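Local coordinates for galactose mutarotase-like protein (Clostridium acetobutylicum, PDB 3OS7) that probably binds carbohydrate and interconverts the anomers of an aldose sugar, as aldose 1-epimerases do, at residues Gln166-Val171 with Glu328-Val333; Glu132-Phe137 with Gln152-Tyr157; Lys48-Leu53 with Val190-Gly195. One frame throughout, in Å; residues are numbered along the deposited sequence. Where two conformers were deposited one is given.

Interaction 1 (Gln166-Val171 with Glu328-Val333); sequences QTTSVV and ESWSGV. With EDO (1,2-ethanediol), chain H.
The indole of Trp330 meets Thr168 at its rim. Thr168 CG2 lies at the ring edge, in the ring plane, 3.9 Å from Trp330 CZ3. One face of the indole covers the backbone of its own strand, where Gly332 N lies 3.5 Å from the ring plane, offset toward the rim. Gly332 has no side chain on this face, and the indole lies there instead. With CG anti to the backbone N (chi1 170°), the indole starts out beside the carbonyl carbon of Trp330, on the way to Gly332. Thr168 O approaches the ring obliquely, 3.5 Å from Trp330 CZ3. Val170 CG1 also comes in obliquely, with Trp330 CB as its nearest side-chain contact. The backbones form an antiparallel beta ladder. Thr168 pairs with Gly332, and Val170 with Trp330, each through two N-H...O=C bonds. The straightest runs from Thr168 N to Gly332 O, 2.8 Å long with 168° at the hydrogen. A water links Gln166, Thr168 and Gly332. It accepts from Gln166 NE2 at 2.7 Å, meets Thr168 OG1 at 2.8 Å and donates weakly to Gly332 O. Gln166 OE1, the other end of that amide, is hydrogen-bonded to Tyr157 OH, and Thr168 OG1 also to Tyr184 OH. On the other face of the sheet, Thr167, Ser169 and Val171 stand with Val333, Ser331 and Ser329. Ser169 CB and Ser331 CB are 4.0 Å apart. Ser169 OG is hydrogen-bonded to a 1,2-ethanediol, probably from the crystallisation liquor, whose O1 is 2.8 Å away. The contact joins strands 163-172 and 329-340 of the galactose mutarotase beta-sandwich. Strand 151-160 pairs with the other edge of 163-172. Leu180 of strand 178-189 touches Val170 and Trp330, and Val182 touches Trp330.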
loop_
_atom_site.group_PDB
_atom_site.type_symbol
_atom_site.label_atom_id
_atom_site.label_comp_id
_atom_site.label_asym_id
_atom_site.label_seq_id
_atom_site.Cartn_x
_atom_site.Cartn_y
_atom_site.Cartn_z
ATOM N N GLN A 166 3.105 7.902 6.731
ATOM C CA GLN A 166 2.756 6.573 7.133
ATOM C C GLN A 166 4.056 5.852 7.495
ATOM O O GLN A 166 4.898 5.609 6.617
ATOM C CB GLN A 166 2.090 5.875 5.944
ATOM C CG GLN A 166 1.887 4.365 6.103
ATOM C CD GLN A 166 1.548 3.728 4.781
ATOM O OE1 GLN A 166 0.374 3.527 4.445
ATOM N NE2 GLN A 166 2.571 3.484 3.983
ATOM N N THR A 167 4.213 5.489 8.765
ATOM C CA THR A 167 5.329 4.641 9.197
ATOM C C THR A 167 4.752 3.260 9.534
ATOM O O THR A 167 3.964 3.109 10.472
ATOM C CB THR A 167 6.124 5.267 10.391
ATOM O OG1 THR A 167 6.610 6.563 10.026
ATOM C CG2 THR A 167 7.340 4.405 10.787
ATOM N N THR A 168 5.167 2.260 8.758
ATOM C CA THR A 168 4.709 0.868 8.888
ATOM C C THR A 168 5.815 0.080 9.572
ATOM O O THR A 168 6.973 0.189 9.210
ATOM C CB THR A 168 4.433 0.255 7.511
ATOM O OG1 THR A 168 3.548 1.127 6.793
ATOM C CG2 THR A 168 3.855 -1.144 7.620
ATOM N N SER A 169 5.477 -0.700 10.582
ATOM C CA SER A 169 6.517 -1.496 11.237
ATOM C C SER A 169 5.961 -2.800 11.691
ATOM O O SER A 169 4.763 -2.914 11.953
ATOM C CB SER A 169 7.138 -0.730 12.418
ATOM O OG SER A 169 6.149 -0.333 13.330
ATOM N N VAL A 170 6.842 -3.793 11.782
ATOM C CA VAL A 170 6.478 -5.064 12.327
ATOM C C VAL A 170 7.654 -5.561 13.155
ATOM O O VAL A 170 8.803 -5.283 12.818
ATOM C CB VAL A 170 6.077 -6.082 11.241
ATOM C CG1 VAL A 170 7.135 -6.220 10.200
ATOM C CG2 VAL A 170 5.756 -7.399 11.873
ATOM N N VAL A 171 7.340 -6.252 14.251
ATOM C CA VAL A 171 8.344 -6.823 15.144
ATOM C C VAL A 171 8.023 -8.314 15.289
ATOM O O VAL A 171 6.879 -8.694 15.462
ATOM C CB VAL A 171 8.420 -6.103 16.521
ATOM C CG1 VAL A 171 7.094 -6.072 17.239
ATOM C CG2 VAL A 171 9.461 -6.784 17.406
ATOM N N GLU A 328 13.551 -8.623 16.406
ATOM C CA GLU A 328 13.969 -7.662 15.385
ATOM C C GLU A 328 12.747 -7.046 14.727
ATOM O O GLU A 328 11.689 -7.695 14.606
ATOM C CB GLU A 328 14.829 -8.329 14.332
ATOM C CG GLU A 328 15.565 -7.354 13.447
ATOM C CD GLU A 328 16.396 -8.019 12.358
ATOM O OE1 GLU A 328 16.348 -9.256 12.196
ATOM O OE2 GLU A 328 17.109 -7.271 11.655
ATOM N N SER A 329 12.903 -5.800 14.282
ATOM C CA SER A 329 11.829 -5.127 13.567
ATOM C C SER A 329 12.235 -4.646 12.183
ATOM O O SER A 329 13.418 -4.523 11.873
ATOM C CB SER A 329 11.292 -3.942 14.397
ATOM O OG SER A 329 12.205 -2.860 14.415
ATOM N N TRP A 330 11.217 -4.399 11.366
ATOM C CA TRP A 330 11.338 -3.758 10.053
ATOM C C TRP A 330 10.424 -2.534 10.095
ATOM O O TRP A 330 9.345 -2.581 10.706
ATOM C CB TRP A 330 10.860 -4.721 8.936
ATOM C CG TRP A 330 10.725 -4.028 7.555
ATOM C CD1 TRP A 330 11.663 -3.982 6.569
ATOM C CD2 TRP A 330 9.591 -3.306 7.062
ATOM N NE1 TRP A 330 11.184 -3.280 5.498
ATOM C CE2 TRP A 330 9.914 -2.851 5.777
ATOM C CE3 TRP A 330 8.322 -3.036 7.568
ATOM C CZ2 TRP A 330 9.030 -2.101 5.015
ATOM C CZ3 TRP A 330 7.449 -2.299 6.816
ATOM C CH2 TRP A 330 7.806 -1.827 5.563
ATOM N N SER A 331 10.852 -1.437 9.484
ATOM C CA SER A 331 10.010 -0.248 9.343
ATOM C C SER A 331 10.205 0.392 7.961
ATOM O O SER A 331 11.331 0.447 7.442
ATOM C CB SER A 331 10.328 0.774 10.437
ATOM O OG SER A 331 9.567 1.963 10.277
ATOM N N GLY A 332 9.124 0.888 7.379
ATOM C CA GLY A 332 9.200 1.635 6.136
ATOM C C GLY A 332 8.311 2.849 6.239
ATOM O O GLY A 332 7.337 2.839 7.006
ATOM N N VAL A 333 8.637 3.892 5.479
ATOM C CA VAL A 333 7.871 5.123 5.493
ATOM C C VAL A 333 7.406 5.520 4.097
ATOM O O VAL A 333 8.202 5.504 3.144
ATOM C CB VAL A 333 8.729 6.268 6.031
ATOM C CG1 VAL A 333 7.968 7.569 6.057
ATOM C CG2 VAL A 333 9.283 5.913 7.407
HETATM C C1 EDO H . 7.059 -2.687 15.532
HETATM O O1 EDO H . 7.296 -1.297 15.740
HETATM C C2 EDO H . 5.562 -2.977 15.632
HETATM O O2 EDO H . 5.051 -2.619 16.932
HETATM O O HOH W 1 4.964 2.750 4.967
#

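Interaction 2 (Glu132-Phe137 with Gln152-Tyr157); sequences EVVFDF and QFKLSY. With EDO (1,2-ethanediol), chain H.
Residues Glu132-Phe137 and Gln152-Tyr157 run antiparallel, their axes 4.6 Å apart at closest approach. The pair belongs to a beta-hairpin with a long connection, within the antiparallel beta-sandwich of the galactose mutarotase family. Val133 pairs with Leu155, and Phe135 with Phe153, each by two backbone hydrogen bonds. These four residues point to one face, which is apolar. Val133 CG2 rests on Leu155 CB at 3.8 Å. The side chains of Phe135 and Phe153 meet at CB, 4.1 Å apart, and their rings lead away from this contact. The ring of Phe135 meets Trp117, and that of Phe153 meets Phe78. The opposite face carries Glu132, Val134, Asp136, Gln152, Lys154 and Ser156, and is largely polar. Val134 and Lys154 lie side by side and point the same way. Val134 CG1 is 3.9 Å from Lys154 CG. Asp136 and Gln152 are also side by side, with carboxylate and amide planes 43° apart. Gln152 CG is anti to the backbone N (chi1 -176°), which brings it to 3.4 Å from Asp136 OD1. Gln152 NE2 gives a hydrogen bond to Asp136 OD1, 2.7 Å away, using the syn lone pair of that oxygen. The acceptor lies close to the amide plane. The other end of the amide, Gln152 OE1, accepts from O2 of a 1,2-ethanediol, which is probably a crystallisation additive. Lys154 NZ and Glu132 OE1 are 4.6 Å apart and do not touch. A water links them, donating to the carboxylate and accepting from the ammonium. The opposite charges probably steady each other. Strand 118-125 pairs with the other edge of strand 128-137. The second carboxylate oxygen of Glu132 is held as well: Ser156 OG donates to Glu132 OE2 at 2.7 Å, on the anti side and 29° out of the carboxylate plane.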
loop_
_atom_site.group_PDB
_atom_site.type_symbol
_atom_site.label_atom_id
_atom_site.label_comp_id
_atom_site.label_asym_id
_atom_site.label_seq_id
_atom_site.Cartn_x
_atom_site.Cartn_y
_atom_site.Cartn_z
ATOM N N GLU A 132 -2.242 5.968 15.641
ATOM C CA GLU A 132 -1.535 4.700 15.471
ATOM C C GLU A 132 -2.466 3.547 15.765
ATOM O O GLU A 132 -3.230 3.592 16.743
ATOM C CB GLU A 132 -0.317 4.609 16.413
ATOM C CG GLU A 132 0.671 5.758 16.253
ATOM C CD GLU A 132 1.982 5.550 17.029
ATOM O OE1 GLU A 132 1.977 4.790 18.015
ATOM O OE2 GLU A 132 3.010 6.145 16.630
ATOM N N VAL A 133 -2.383 2.511 14.939
ATOM C CA VAL A 133 -3.163 1.291 15.119
ATOM C C VAL A 133 -2.191 0.139 15.144
ATOM O O VAL A 133 -1.132 0.199 14.531
ATOM C CB VAL A 133 -4.238 1.063 13.997
ATOM C CG1 VAL A 133 -5.347 2.120 14.111
ATOM C CG2 VAL A 133 -3.585 1.045 12.572
ATOM N N VAL A 134 -2.534 -0.900 15.880
ATOM C CA VAL A 134 -1.722 -2.097 15.920
ATOM C C VAL A 134 -2.538 -3.351 15.675
ATOM O O VAL A 134 -3.759 -3.386 15.895
ATOM C CB VAL A 134 -0.986 -2.265 17.271
ATOM C CG1 VAL A 134 0.009 -1.125 17.494
ATOM C CG2 VAL A 134 -1.967 -2.373 18.416
ATOM N N PHE A 135 -1.850 -4.357 15.170
ATOM C CA PHE A 135 -2.395 -5.690 15.014
ATOM C C PHE A 135 -1.509 -6.663 15.768
ATOM O O PHE A 135 -0.332 -6.808 15.443
ATOM C CB PHE A 135 -2.403 -6.113 13.553
ATOM C CG PHE A 135 -2.983 -7.489 13.360
ATOM C CD1 PHE A 135 -4.343 -7.697 13.478
ATOM C CD2 PHE A 135 -2.182 -8.561 13.146
ATOM C CE1 PHE A 135 -4.873 -8.953 13.347
ATOM C CE2 PHE A 135 -2.702 -9.837 13.028
ATOM C CZ PHE A 135 -4.038 -10.033 13.121
ATOM N N ASP A 136 -2.089 -7.323 16.760
ATOM C CA ASP A 136 -1.386 -8.305 17.585
ATOM C C ASP A 136 -1.733 -9.714 17.125
ATOM O O ASP A 136 -2.893 -10.146 17.187
ATOM C CB ASP A 136 -1.774 -8.126 19.041
ATOM C CG ASP A 136 -1.433 -6.738 19.578
ATOM O OD1 ASP A 136 -0.241 -6.360 19.517
ATOM O OD2 ASP A 136 -2.356 -6.030 20.058
ATOM N N PHE A 137 -0.735 -10.422 16.610
ATOM C CA PHE A 137 -0.924 -11.774 16.123
ATOM C C PHE A 137 -0.401 -12.715 17.203
ATOM O O PHE A 137 0.804 -12.749 17.470
ATOM C CB PHE A 137 -0.179 -11.981 14.810
ATOM C CG PHE A 137 -0.443 -13.326 14.154
ATOM C CD1 PHE A 137 -1.664 -13.602 13.548
ATOM C CD2 PHE A 137 0.551 -14.288 14.077
ATOM C CE1 PHE A 137 -1.883 -14.807 12.926
ATOM C CE2 PHE A 137 0.324 -15.496 13.459
ATOM C CZ PHE A 137 -0.873 -15.762 12.873
ATOM N N GLN A 152 3.725 -8.225 16.079
ATOM C CA GLN A 152 2.876 -7.054 16.146
ATOM C C GLN A 152 3.201 -6.172 14.955
ATOM O O GLN A 152 4.343 -5.776 14.755
ATOM C CB GLN A 152 3.091 -6.239 17.415
ATOM C CG GLN A 152 2.142 -5.046 17.554
ATOM C CD GLN A 152 2.438 -4.217 18.787
ATOM O OE1 GLN A 152 3.432 -3.477 18.833
ATOM N NE2 GLN A 152 1.574 -4.331 19.790
ATOM N N PHE A 153 2.170 -5.854 14.192
ATOM C CA PHE A 153 2.223 -4.847 13.162
ATOM C C PHE A 153 1.732 -3.504 13.739
ATOM O O PHE A 153 0.830 -3.455 14.589
ATOM C CB PHE A 153 1.323 -5.266 11.995
ATOM C CG PHE A 153 2.036 -5.552 10.715
ATOM C CD1 PHE A 153 2.267 -4.552 9.798
ATOM C CD2 PHE A 153 2.429 -6.860 10.398
ATOM C CE1 PHE A 153 2.877 -4.833 8.595
ATOM C CE2 PHE A 153 3.042 -7.146 9.186
ATOM C CZ PHE A 153 3.265 -6.143 8.294
ATOM N N LYS A 154 2.312 -2.408 13.271
ATOM C CA LYS A 154 1.855 -1.074 13.653
ATOM C C LYS A 154 1.857 -0.166 12.444
ATOM O O LYS A 154 2.812 -0.179 11.645
ATOM C CB LYS A 154 2.757 -0.470 14.729
ATOM C CG LYS A 154 2.366 0.932 15.136
ATOM C CD LYS A 154 2.923 1.360 16.529
ATOM C CE LYS A 154 4.401 1.156 16.711
ATOM N NZ LYS A 154 4.676 1.018 18.200
ATOM N N LEU A 155 0.773 0.582 12.295
ATOM C CA LEU A 155 0.697 1.659 11.311
ATOM C C LEU A 155 0.610 2.952 12.119
ATOM O O LEU A 155 -0.280 3.122 12.945
ATOM C CB LEU A 155 -0.509 1.520 10.384
ATOM C CG LEU A 155 -0.799 0.171 9.767
ATOM C CD1 LEU A 155 -2.024 0.188 8.859
ATOM C CD2 LEU A 155 0.408 -0.332 9.014
ATOM N N SER A 156 1.555 3.843 11.878
ATOM C CA SER A 156 1.623 5.122 12.546
ATOM C C SER A 156 1.430 6.250 11.542
ATOM O O SER A 156 2.284 6.512 10.681
ATOM C CB SER A 156 2.954 5.253 13.284
ATOM O OG SER A 156 2.975 6.484 13.996
ATOM N N TYR A 157 0.273 6.899 11.618
ATOM C CA TYR A 157 -0.085 7.936 10.677
ATOM C C TYR A 157 0.050 9.308 11.282
ATOM O O TYR A 157 -0.565 9.606 12.302
ATOM C CB TYR A 157 -1.518 7.715 10.194
ATOM C CG TYR A 157 -1.620 6.580 9.222
ATOM C CD1 TYR A 157 -1.151 6.738 7.912
ATOM C CD2 TYR A 157 -2.153 5.372 9.574
ATOM C CE1 TYR A 157 -1.242 5.727 6.997
ATOM C CE2 TYR A 157 -2.243 4.341 8.638
ATOM C CZ TYR A 157 -1.778 4.529 7.356
ATOM O OH TYR A 157 -1.842 3.518 6.402
HETATM C C1 EDO H . 7.059 -2.687 15.532
HETATM O O1 EDO H . 7.296 -1.297 15.740
HETATM C C2 EDO H . 5.562 -2.977 15.632
HETATM O O2 EDO H . 5.051 -2.619 16.932
HETATM O O HOH W 2 3.957 3.845 19.280
#

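Interaction 3 (Lys48-Leu53 with Val190-Gly195); sequences KGVTIL and VPFIEG. With EDO (1,2-ethanediol), chain I.
Val50 and Phe192 stand side by side and point the same way. Val50 CG1 meets Phe192 CD1 at 3.9 Å and comes to the ring obliquely. Phe192 CG sits between its own backbone N and carbonyl carbon (chi1 53°), which starts the ring off on the side of Val50. Phe192 CB lies close to the backbone of the other segment, 3.4 Å from Thr51 O. Beyond the contact, the side chain of Phe192 packs on strands 263-268 and 273-279, where it touches Ile266 and Val275. Ile193 is turned differently and crosses Val50 at a slant. In the conformer given, Ile193 CD1 is 4.0 Å from Val50 CG2 and also reaches Lys48 O. A second conformer was deposited for Ile193, so the position of its tip is uncertain. The backbone adds one direct hydrogen bond, from Thr51 N to Phe192 O, 3.0 Å long and with 164° at the hydrogen. Val50 CA also faces Phe192 O in a CA-H...O contact. Residues 50-51 form the short outermost strand of a five-stranded antiparallel sheet. Gly49 and Val50 together face Asp45 in a G1 beta bulge, with Gly49 at positive phi (71°). The bulge lies at the turn out of strand 39-45. The partner, 190-195, is a loop that follows strand 178-189 and has a cis peptide bond before Pro191. The loop meets the last strand at a steep angle. Asn189, just before the loop, adds a bond from its side chain to Thr51 O. One water joins the segments where the carbonyl of Gly49 turns toward the loop. It donates to Gly49 O and accepts from Glu194 N, the latter at 2.7 Å. A 1,2-ethanediol, probably from the crystallisation liquor, donates through O2 to Glu194 OE1 at 3.0 Å.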
loop_
_atom_site.group_PDB
_atom_site.type_symbol
_atom_site.label_atom_id
_atom_site.label_comp_id
_atom_site.label_asym_id
_atom_site.label_seq_id
_atom_site.Cartn_x
_atom_site.Cartn_y
_atom_site.Cartn_z
ATOM N N LYS A 48 -8.676 22.567 -1.338
ATOM C CA LYS A 48 -8.169 22.398 -2.702
ATOM C C LYS A 48 -9.117 21.577 -3.562
ATOM O O LYS A 48 -8.939 21.493 -4.766
ATOM C CB LYS A 48 -6.782 21.758 -2.687
ATOM C CG LYS A 48 -5.705 22.637 -2.088
ATOM C CD LYS A 48 -4.348 21.985 -2.259
ATOM C CE LYS A 48 -3.237 22.806 -1.613
ATOM N NZ LYS A 48 -1.885 22.253 -1.973
ATOM N N GLY A 49 -10.117 20.965 -2.939
ATOM C CA GLY A 49 -11.043 20.104 -3.636
ATOM C C GLY A 49 -10.434 18.780 -4.080
ATOM O O GLY A 49 -10.883 18.192 -5.072
ATOM N N VAL A 50 -9.417 18.309 -3.362
ATOM C CA VAL A 50 -8.689 17.105 -3.775
ATOM C C VAL A 50 -9.025 15.991 -2.804
ATOM O O VAL A 50 -9.008 16.210 -1.574
ATOM C CB VAL A 50 -7.178 17.326 -3.821
ATOM C CG1 VAL A 50 -6.434 16.002 -4.029
ATOM C CG2 VAL A 50 -6.817 18.340 -4.923
ATOM N N THR A 51 -9.382 14.821 -3.345
ATOM C CA THR A 51 -9.519 13.618 -2.542
ATOM C C THR A 51 -8.620 12.541 -3.158
ATOM O O THR A 51 -8.829 12.092 -4.287
ATOM C CB THR A 51 -10.984 13.145 -2.341
ATOM O OG1 THR A 51 -10.976 11.899 -1.637
ATOM C CG2 THR A 51 -11.724 12.980 -3.646
ATOM N N ILE A 52 -7.605 12.153 -2.404
ATOM C CA ILE A 52 -6.525 11.304 -2.945
ATOM C C ILE A 52 -6.880 9.818 -3.045
ATOM O O ILE A 52 -6.604 9.171 -4.050
ATOM C CB ILE A 52 -5.267 11.440 -2.094
ATOM C CG1 ILE A 52 -4.740 12.874 -2.154
ATOM C CG2 ILE A 52 -4.198 10.394 -2.517
ATOM C CD1 ILE A 52 -3.520 13.115 -1.250
ATOM N N LEU A 53 -7.429 9.267 -1.981
ATOM C CA LEU A 53 -7.613 7.820 -1.859
ATOM C C LEU A 53 -9.037 7.410 -2.219
ATOM O O LEU A 53 -10.007 8.082 -1.851
ATOM C CB LEU A 53 -7.331 7.315 -0.427
ATOM C CG LEU A 53 -5.897 7.503 0.070
ATOM C CD1 LEU A 53 -5.752 7.280 1.582
ATOM C CD2 LEU A 53 -4.915 6.637 -0.768
ATOM N N VAL A 190 -8.620 8.457 -9.735
ATOM C CA VAL A 190 -8.182 9.028 -10.999
ATOM C C VAL A 190 -9.444 9.332 -11.840
ATOM O O VAL A 190 -9.989 8.438 -12.461
ATOM C CB VAL A 190 -7.247 8.057 -11.775
ATOM C CG1 VAL A 190 -6.759 8.696 -13.052
ATOM C CG2 VAL A 190 -6.050 7.580 -10.910
ATOM N N PRO A 191 -9.926 10.583 -11.844
ATOM C CA PRO A 191 -9.358 11.792 -11.301
ATOM C C PRO A 191 -9.536 11.942 -9.785
ATOM O O PRO A 191 -10.401 11.306 -9.181
ATOM C CB PRO A 191 -10.158 12.889 -12.028
ATOM C CG PRO A 191 -11.498 12.329 -12.118
ATOM C CD PRO A 191 -11.260 10.857 -12.443
ATOM N N PHE A 192 -8.767 12.848 -9.217
ATOM C CA PHE A 192 -8.787 13.127 -7.786
ATOM C C PHE A 192 -9.365 14.511 -7.458
ATOM O O PHE A 192 -9.411 14.919 -6.299
ATOM C CB PHE A 192 -7.385 12.955 -7.206
ATOM C CG PHE A 192 -6.302 13.750 -7.931
ATOM C CD1 PHE A 192 -6.228 15.118 -7.799
ATOM C CD2 PHE A 192 -5.355 13.109 -8.720
ATOM C CE1 PHE A 192 -5.240 15.836 -8.438
ATOM C CE2 PHE A 192 -4.378 13.839 -9.372
ATOM C CZ PHE A 192 -4.313 15.196 -9.217
ATOM N N ILE A 193 -9.837 15.223 -8.484
ATOM C CA ILE A 193 -10.453 16.527 -8.287
ATOM C C ILE A 193 -11.706 16.615 -9.157
ATOM O O ILE A 193 -11.780 15.994 -10.214
ATOM C CB ILE A 193 -9.431 17.662 -8.583
ATOM C CG1 ILE A 193 -10.004 19.029 -8.206
ATOM C CG2 ILE A 193 -8.960 17.636 -10.050
ATOM C CD1 ILE A 193 -8.934 20.041 -7.839
ATOM N N GLU A 194 -12.704 17.363 -8.684
ATOM C CA GLU A 194 -13.938 17.571 -9.462
ATOM C C GLU A 194 -13.689 18.479 -10.668
ATOM O O GLU A 194 -12.778 19.314 -10.669
ATOM C CB GLU A 194 -15.043 18.174 -8.579
ATOM C CG GLU A 194 -16.400 17.561 -8.831
ATOM C CD GLU A 194 -16.526 16.183 -8.206
ATOM O OE1 GLU A 194 -15.954 15.214 -8.765
ATOM O OE2 GLU A 194 -17.202 16.079 -7.152
ATOM N N GLY A 195 -14.492 18.306 -11.708
ATOM C CA GLY A 195 -14.359 19.123 -12.909
ATOM C C GLY A 195 -13.166 18.727 -13.751
ATOM O O GLY A 195 -12.636 19.527 -14.528
HETATM C C1 EDO I . -12.899 11.773 -6.997
HETATM O O1 EDO I . -14.096 11.280 -6.396
HETATM C C2 EDO I . -13.277 12.848 -7.996
HETATM O O2 EDO I . -13.691 14.008 -7.268
HETATM O O HOH W 3 -12.966 18.749 -6.326
#

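From the N terminus, residues 48-53 come first; interaction 3 closes their loop when 190-195 arrives. Interaction 2 opens and closes within that loop, joining 132-137 to 152-157. It is therefore nested in interaction 3. Residues 166-171 follow, still before 190-195. Interaction 1 closes a long loop from them to 328-333, near the C terminus. Interactions 1 and 3 therefore cross. Interactions 1 and 2 lie in series, their centres 9 Å apart. Strands 151-160 and 163-172 are neighbours, so the two contacts build four adjacent strands, and both touch one 1,2-ethanediol. Interaction 3 lies about 29 Å from interaction 1, centre to centre. It ties the N-terminal five-stranded sheet to the loop after strand 178-189.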